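Local coordinates for protein ribulose-5-phosphate reductase 1 (Staphylococcus aureus, PDB 6XHK) that reduces D-ribulose 5-phosphate to D-ribitol 5-phosphate with NADPH, supplying ribitol phosphate for wall teichoic acid synthesis, at residues A[1-13]-A[114-126]. Numbering follows the deposited sequence.
Sequences MINQVYQLVAPRQ and DGFMQDFVLLNHD
Two backbone hydrogen bonds flank the single beta bridge between Val-5 and Gln-118: Tyr-6 N donates to Met-117 O (2.9 Å), and Asp-119 N donates to Gln-4 O (3.0 Å). Met-117 is the centre of an inverse gamma turn, and its carbonyl also lies at the edge of the Tyr-6 ring.

Beyond the bridge, the side chain of Asn-3 continues the pairing. Asn-3 turns its amide onto the main chain of Phe-120, CG lying opposite the backbone N (chi1 -164°): OD1 accepts from Phe-120 N (2.9 Å) in a bent bond, while ND2 donates to Phe-120 O (2.8 Å). Phe-120 O takes a second bond, from Gln-118 NE2 (3.2 Å), so two amides grip it. Beside the bridge, Gln-4 reaches with an extended chain to Asp-119, its NE2 meeting the syn lone pair of OD2, amide and carboxylate planes 31° apart; the modelled NE2 to OD2 length of 2.5 Å is doubtful. The other oxygen, Asp-119 OD1, lies near the plane of the Tyr-6 ring and has a weak, long ion pair with Arg-31.

Apolar contacts close both ends. Met-1 bends at chi3 (63°) to set CE over one face of the Phe-120 ring, 4.2 Å from its centroid, a CH-pi contact, with SD placed obliquely to the ring as in a Met-aromatic pair; Tyr-6 CB meets Met-117 CB at 4.2 Å.

The contact lies in the catalytic, GroES-like part of this zinc-type alcohol dehydrogenase. Strand 2-10 runs antiparallel between strands 13-20 and 60-61, whereas the loop 117-120 leads into strand 121-123, which pairs with strand 28-36; Phe-120 packs on Ile-29 of that strand.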
loop_
_atom_site.group_PDB
_atom_site.type_symbol
_atom_site.label_atom_id
_atom_site.label_comp_id
_atom_site.label_asym_id
_atom_site.label_seq_id
_atom_site.Cartn_x
_atom_site.Cartn_y
_atom_site.Cartn_z
ATOM N N MET A 1 -28.087 -17.421 -1.204
ATOM C CA MET A 1 -27.549 -16.627 -0.090
ATOM C C MET A 1 -27.564 -15.110 -0.357
ATOM O O MET A 1 -27.437 -14.687 -1.495
ATOM C CB MET A 1 -26.143 -17.103 0.238
ATOM C CG MET A 1 -25.655 -16.642 1.586
ATOM S SD MET A 1 -24.250 -17.575 2.235
ATOM C CE MET A 1 -22.964 -17.263 1.051
ATOM N N ILE A 2 -27.752 -14.300 0.686
ATOM C CA ILE A 2 -27.935 -12.856 0.548
ATOM C C ILE A 2 -26.722 -12.142 1.119
ATOM O O ILE A 2 -26.384 -12.311 2.301
ATOM C CB ILE A 2 -29.211 -12.356 1.242
ATOM C CG1 ILE A 2 -30.459 -12.941 0.618
ATOM C CG2 ILE A 2 -29.306 -10.863 1.117
ATOM C CD1 ILE A 2 -30.575 -12.663 -0.851
ATOM N N ASN A 3 -26.096 -11.305 0.292
ATOM C CA ASN A 3 -24.919 -10.534 0.679
ATOM C C ASN A 3 -25.323 -9.083 0.910
ATOM O O ASN A 3 -26.050 -8.501 0.099
ATOM C CB ASN A 3 -23.841 -10.622 -0.401
ATOM C CG ASN A 3 -22.474 -10.180 0.088
ATOM O OD1 ASN A 3 -22.241 -10.046 1.284
ATOM N ND2 ASN A 3 -21.554 -9.987 -0.839
ATOM N N GLN A 4 -24.894 -8.515 2.032
ATOM C CA GLN A 4 -25.092 -7.096 2.281
ATOM C C GLN A 4 -23.831 -6.370 1.842
ATOM O O GLN A 4 -22.737 -6.643 2.353
ATOM C CB GLN A 4 -25.376 -6.794 3.751
ATOM C CG GLN A 4 -26.561 -7.496 4.334
ATOM C CD GLN A 4 -26.681 -7.288 5.826
ATOM O OE1 GLN A 4 -27.730 -6.832 6.311
ATOM N NE2 GLN A 4 -25.606 -7.583 6.564
ATOM N N VAL A 5 -23.981 -5.459 0.889
ATOM C CA VAL A 5 -22.888 -4.619 0.420
ATOM C C VAL A 5 -23.069 -3.239 1.030
ATOM O O VAL A 5 -24.186 -2.708 1.056
ATOM C CB VAL A 5 -22.860 -4.556 -1.115
ATOM C CG1 VAL A 5 -21.864 -3.525 -1.588
ATOM C CG2 VAL A 5 -22.533 -5.921 -1.684
ATOM N N TYR A 6 -21.984 -2.679 1.555
ATOM C CA TYR A 6 -21.988 -1.355 2.174
ATOM C C TYR A 6 -21.343 -0.391 1.188
ATOM O O TYR A 6 -20.114 -0.261 1.122
ATOM C CB TYR A 6 -21.292 -1.398 3.536
ATOM C CG TYR A 6 -21.960 -2.381 4.484
ATOM C CD1 TYR A 6 -23.142 -2.039 5.159
ATOM C CD2 TYR A 6 -21.491 -3.684 4.607
ATOM C CE1 TYR A 6 -23.782 -2.947 5.999
ATOM C CE2 TYR A 6 -22.130 -4.603 5.436
ATOM C CZ TYR A 6 -23.276 -4.235 6.125
ATOM O OH TYR A 6 -23.892 -5.168 6.942
ATOM N N GLN A 7 -22.193 0.259 0.402
ATOM C CA GLN A 7 -21.783 1.181 -0.639
ATOM C C GLN A 7 -21.804 2.620 -0.130
ATOM O O GLN A 7 -22.489 2.959 0.840
ATOM C CB GLN A 7 -22.680 1.010 -1.876
ATOM C CG GLN A 7 -22.239 -0.163 -2.754
ATOM C CD GLN A 7 -23.115 -0.387 -3.972
ATOM O OE1 GLN A 7 -24.288 -0.001 -3.983
ATOM N NE2 GLN A 7 -22.534 -0.985 -5.026
ATOM N N LEU A 8 -20.986 3.454 -0.767
ATOM C CA LEU A 8 -21.027 4.893 -0.562
ATOM C C LEU A 8 -22.004 5.480 -1.574
ATOM O O LEU A 8 -21.829 5.305 -2.784
ATOM C CB LEU A 8 -19.635 5.488 -0.727
ATOM C CG LEU A 8 -19.418 6.942 -0.328
ATOM C CD1 LEU A 8 -19.474 7.129 1.184
ATOM C CD2 LEU A 8 -18.084 7.373 -0.870
ATOM N N VAL A 9 -23.059 6.126 -1.077
ATOM C CA VAL A 9 -24.100 6.680 -1.936
ATOM C C VAL A 9 -23.955 8.187 -2.071
ATOM O O VAL A 9 -24.590 8.786 -2.954
ATOM C CB VAL A 9 -25.504 6.333 -1.401
ATOM C CG1 VAL A 9 -25.683 4.835 -1.321
ATOM C CG2 VAL A 9 -25.721 6.965 -0.028
ATOM N N ALA A 10 -23.152 8.811 -1.212
ATOM C CA ALA A 10 -22.818 10.226 -1.207
ATOM C C ALA A 10 -21.626 10.381 -0.279
ATOM O O ALA A 10 -21.471 9.584 0.655
ATOM C CB ALA A 10 -23.996 11.085 -0.726
ATOM N N PRO A 11 -20.749 11.351 -0.519
ATOM C CA PRO A 11 -19.579 11.483 0.355
ATOM C C PRO A 11 -20.020 11.662 1.801
ATOM O O PRO A 11 -21.059 12.259 2.082
ATOM C CB PRO A 11 -18.851 12.715 -0.200
ATOM C CG PRO A 11 -19.845 13.402 -1.097
ATOM C CD PRO A 11 -20.746 12.338 -1.614
ATOM N N ARG A 12 -19.245 11.072 2.713
ATOM C CA ARG A 12 -19.541 11.063 4.149
ATOM C C ARG A 12 -20.902 10.432 4.458
ATOM O O ARG A 12 -21.518 10.746 5.477
ATOM C CB ARG A 12 -19.434 12.475 4.753
ATOM N N GLN A 13 -21.375 9.513 3.610
ATOM C CA GLN A 13 -22.696 8.904 3.803
ATOM C C GLN A 13 -22.774 7.507 3.188
ATOM O O GLN A 13 -22.715 7.350 1.963
ATOM C CB GLN A 13 -23.789 9.793 3.214
ATOM C CG GLN A 13 -25.151 9.117 3.186
ATOM C CD GLN A 13 -26.196 9.957 2.483
ATOM O OE1 GLN A 13 -26.049 11.179 2.367
ATOM N NE2 GLN A 13 -27.247 9.305 1.981
ATOM N N ASP A 114 -15.373 -3.959 -7.774
ATOM C CA ASP A 114 -16.158 -3.869 -6.542
ATOM C C ASP A 114 -15.226 -3.987 -5.336
ATOM O O ASP A 114 -14.078 -4.407 -5.477
ATOM C CB ASP A 114 -17.237 -4.958 -6.483
ATOM C CG ASP A 114 -18.614 -4.409 -6.094
ATOM O OD1 ASP A 114 -18.750 -3.184 -5.848
ATOM O OD2 ASP A 114 -19.566 -5.207 -6.020
ATOM N N GLY A 115 -15.730 -3.638 -4.149
ATOM C CA GLY A 115 -14.899 -3.441 -2.981
ATOM C C GLY A 115 -15.044 -4.525 -1.926
ATOM O O GLY A 115 -15.598 -5.600 -2.161
ATOM N N PHE A 116 -14.525 -4.218 -0.733
ATOM C CA PHE A 116 -14.443 -5.190 0.355
ATOM C C PHE A 116 -15.389 -4.901 1.515
ATOM O O PHE A 116 -15.563 -5.769 2.378
ATOM C CB PHE A 116 -13.009 -5.284 0.905
ATOM C CG PHE A 116 -12.032 -5.947 -0.027
ATOM C CD1 PHE A 116 -12.452 -6.538 -1.207
ATOM C CD2 PHE A 116 -10.672 -5.945 0.263
ATOM C CE1 PHE A 116 -11.529 -7.143 -2.068
ATOM C CE2 PHE A 116 -9.738 -6.542 -0.597
ATOM C CZ PHE A 116 -10.169 -7.148 -1.759
ATOM N N MET A 117 -16.013 -3.730 1.575
ATOM C CA MET A 117 -17.002 -3.494 2.625
ATOM C C MET A 117 -18.291 -4.238 2.293
ATOM O O MET A 117 -19.309 -3.661 1.908
ATOM C CB MET A 117 -17.243 -2.008 2.812
ATOM C CG MET A 117 -15.985 -1.214 2.956
ATOM S SD MET A 117 -16.422 0.499 2.745
ATOM C CE MET A 117 -17.348 0.788 4.220
ATOM N N GLN A 118 -18.248 -5.557 2.462
ATOM C CA GLN A 118 -19.446 -6.367 2.301
ATOM C C GLN A 118 -19.337 -7.602 3.192
ATOM O O GLN A 118 -18.272 -7.913 3.729
ATOM C CB GLN A 118 -19.669 -6.736 0.826
ATOM C CG GLN A 118 -18.464 -7.210 0.062
ATOM C CD GLN A 118 -18.611 -6.929 -1.410
ATOM O OE1 GLN A 118 -18.961 -5.817 -1.786
ATOM N NE2 GLN A 118 -18.414 -7.943 -2.248
ATOM N N ASP A 119 -20.468 -8.302 3.355
ATOM C CA ASP A 119 -20.482 -9.477 4.223
ATOM C C ASP A 119 -19.670 -10.624 3.627
ATOM O O ASP A 119 -19.060 -11.394 4.377
ATOM C CB ASP A 119 -21.912 -9.944 4.495
ATOM C CG ASP A 119 -22.613 -9.129 5.570
ATOM O OD1 ASP A 119 -21.922 -8.602 6.476
ATOM O OD2 ASP A 119 -23.869 -9.067 5.531
ATOM N N PHE A 120 -19.645 -10.760 2.293
ATOM C CA PHE A 120 -18.867 -11.806 1.643
ATOM C C PHE A 120 -18.194 -11.238 0.397
ATOM O O PHE A 120 -18.787 -10.427 -0.320
ATOM C CB PHE A 120 -19.733 -12.995 1.232
ATOM C CG PHE A 120 -20.444 -13.656 2.375
ATOM C CD1 PHE A 120 -19.780 -14.523 3.226
ATOM C CD2 PHE A 120 -21.827 -13.479 2.527
ATOM C CE1 PHE A 120 -20.455 -15.133 4.259
ATOM C CE2 PHE A 120 -22.519 -14.097 3.536
ATOM C CZ PHE A 120 -21.833 -14.930 4.406
ATOM N N VAL A 121 -16.962 -11.671 0.143
ATOM C CA VAL A 121 -16.188 -11.265 -1.028
ATOM C C VAL A 121 -15.883 -12.510 -1.841
ATOM O O VAL A 121 -15.323 -13.475 -1.312
ATOM C CB VAL A 121 -14.889 -10.539 -0.638
ATOM C CG1 VAL A 121 -14.184 -10.048 -1.852
ATOM C CG2 VAL A 121 -15.203 -9.350 0.233
ATOM N N LEU A 122 -16.242 -12.493 -3.121
ATOM C CA LEU A 122 -15.961 -13.622 -4.002
ATOM C C LEU A 122 -14.659 -13.382 -4.747
ATOM O O LEU A 122 -14.439 -12.302 -5.290
ATOM C CB LEU A 122 -17.091 -13.844 -4.996
ATOM C CG LEU A 122 -18.413 -13.973 -4.273
ATOM C CD1 LEU A 122 -19.156 -12.635 -4.262
ATOM C CD2 LEU A 122 -19.195 -15.034 -4.954
ATOM N N LEU A 123 -13.804 -14.387 -4.772
ATOM C CA LEU A 123 -12.469 -14.248 -5.314
ATOM C C LEU A 123 -12.147 -15.442 -6.191
ATOM O O LEU A 123 -12.638 -16.547 -5.971
ATOM C CB LEU A 123 -11.424 -14.137 -4.207
ATOM C CG LEU A 123 -11.644 -13.049 -3.162
ATOM C CD1 LEU A 123 -10.497 -13.040 -2.192
ATOM C CD2 LEU A 123 -11.778 -11.696 -3.822
ATOM N N ASN A 124 -11.324 -15.211 -7.197
ATOM C CA ASN A 124 -10.824 -16.370 -7.900
ATOM C C ASN A 124 -9.789 -17.071 -7.033
ATOM O O ASN A 124 -9.237 -16.505 -6.088
ATOM C CB ASN A 124 -10.256 -15.966 -9.259
ATOM C CG ASN A 124 -11.311 -15.351 -10.148
ATOM O OD1 ASN A 124 -11.585 -14.151 -10.057
ATOM N ND2 ASN A 124 -11.975 -16.185 -10.949
ATOM N N HIS A 125 -9.551 -18.334 -7.343
ATOM C CA HIS A 125 -8.648 -19.096 -6.505
ATOM C C HIS A 125 -7.246 -18.531 -6.543
ATOM O O HIS A 125 -6.515 -18.651 -5.557
ATOM C CB HIS A 125 -8.697 -20.534 -6.961
ATOM C CG HIS A 125 -9.986 -21.184 -6.609
ATOM N ND1 HIS A 125 -11.076 -21.141 -7.450
ATOM C CD2 HIS A 125 -10.393 -21.817 -5.485
ATOM C CE1 HIS A 125 -12.092 -21.755 -6.872
ATOM N NE2 HIS A 125 -11.705 -22.174 -5.679
ATOM N N ASP A 126 -6.877 -17.884 -7.646
ATOM C CA ASP A 126 -5.618 -17.168 -7.754
ATOM C C ASP A 126 -5.685 -15.747 -7.201
ATOM O O ASP A 126 -4.656 -15.074 -7.180
ATOM C CB ASP A 126 -5.145 -17.125 -9.214
ATOM C CG ASP A 126 -6.181 -16.530 -10.163
ATOM O OD1 ASP A 126 -7.300 -16.214 -9.717
ATOM O OD2 ASP A 126 -5.855 -16.338 -11.357
#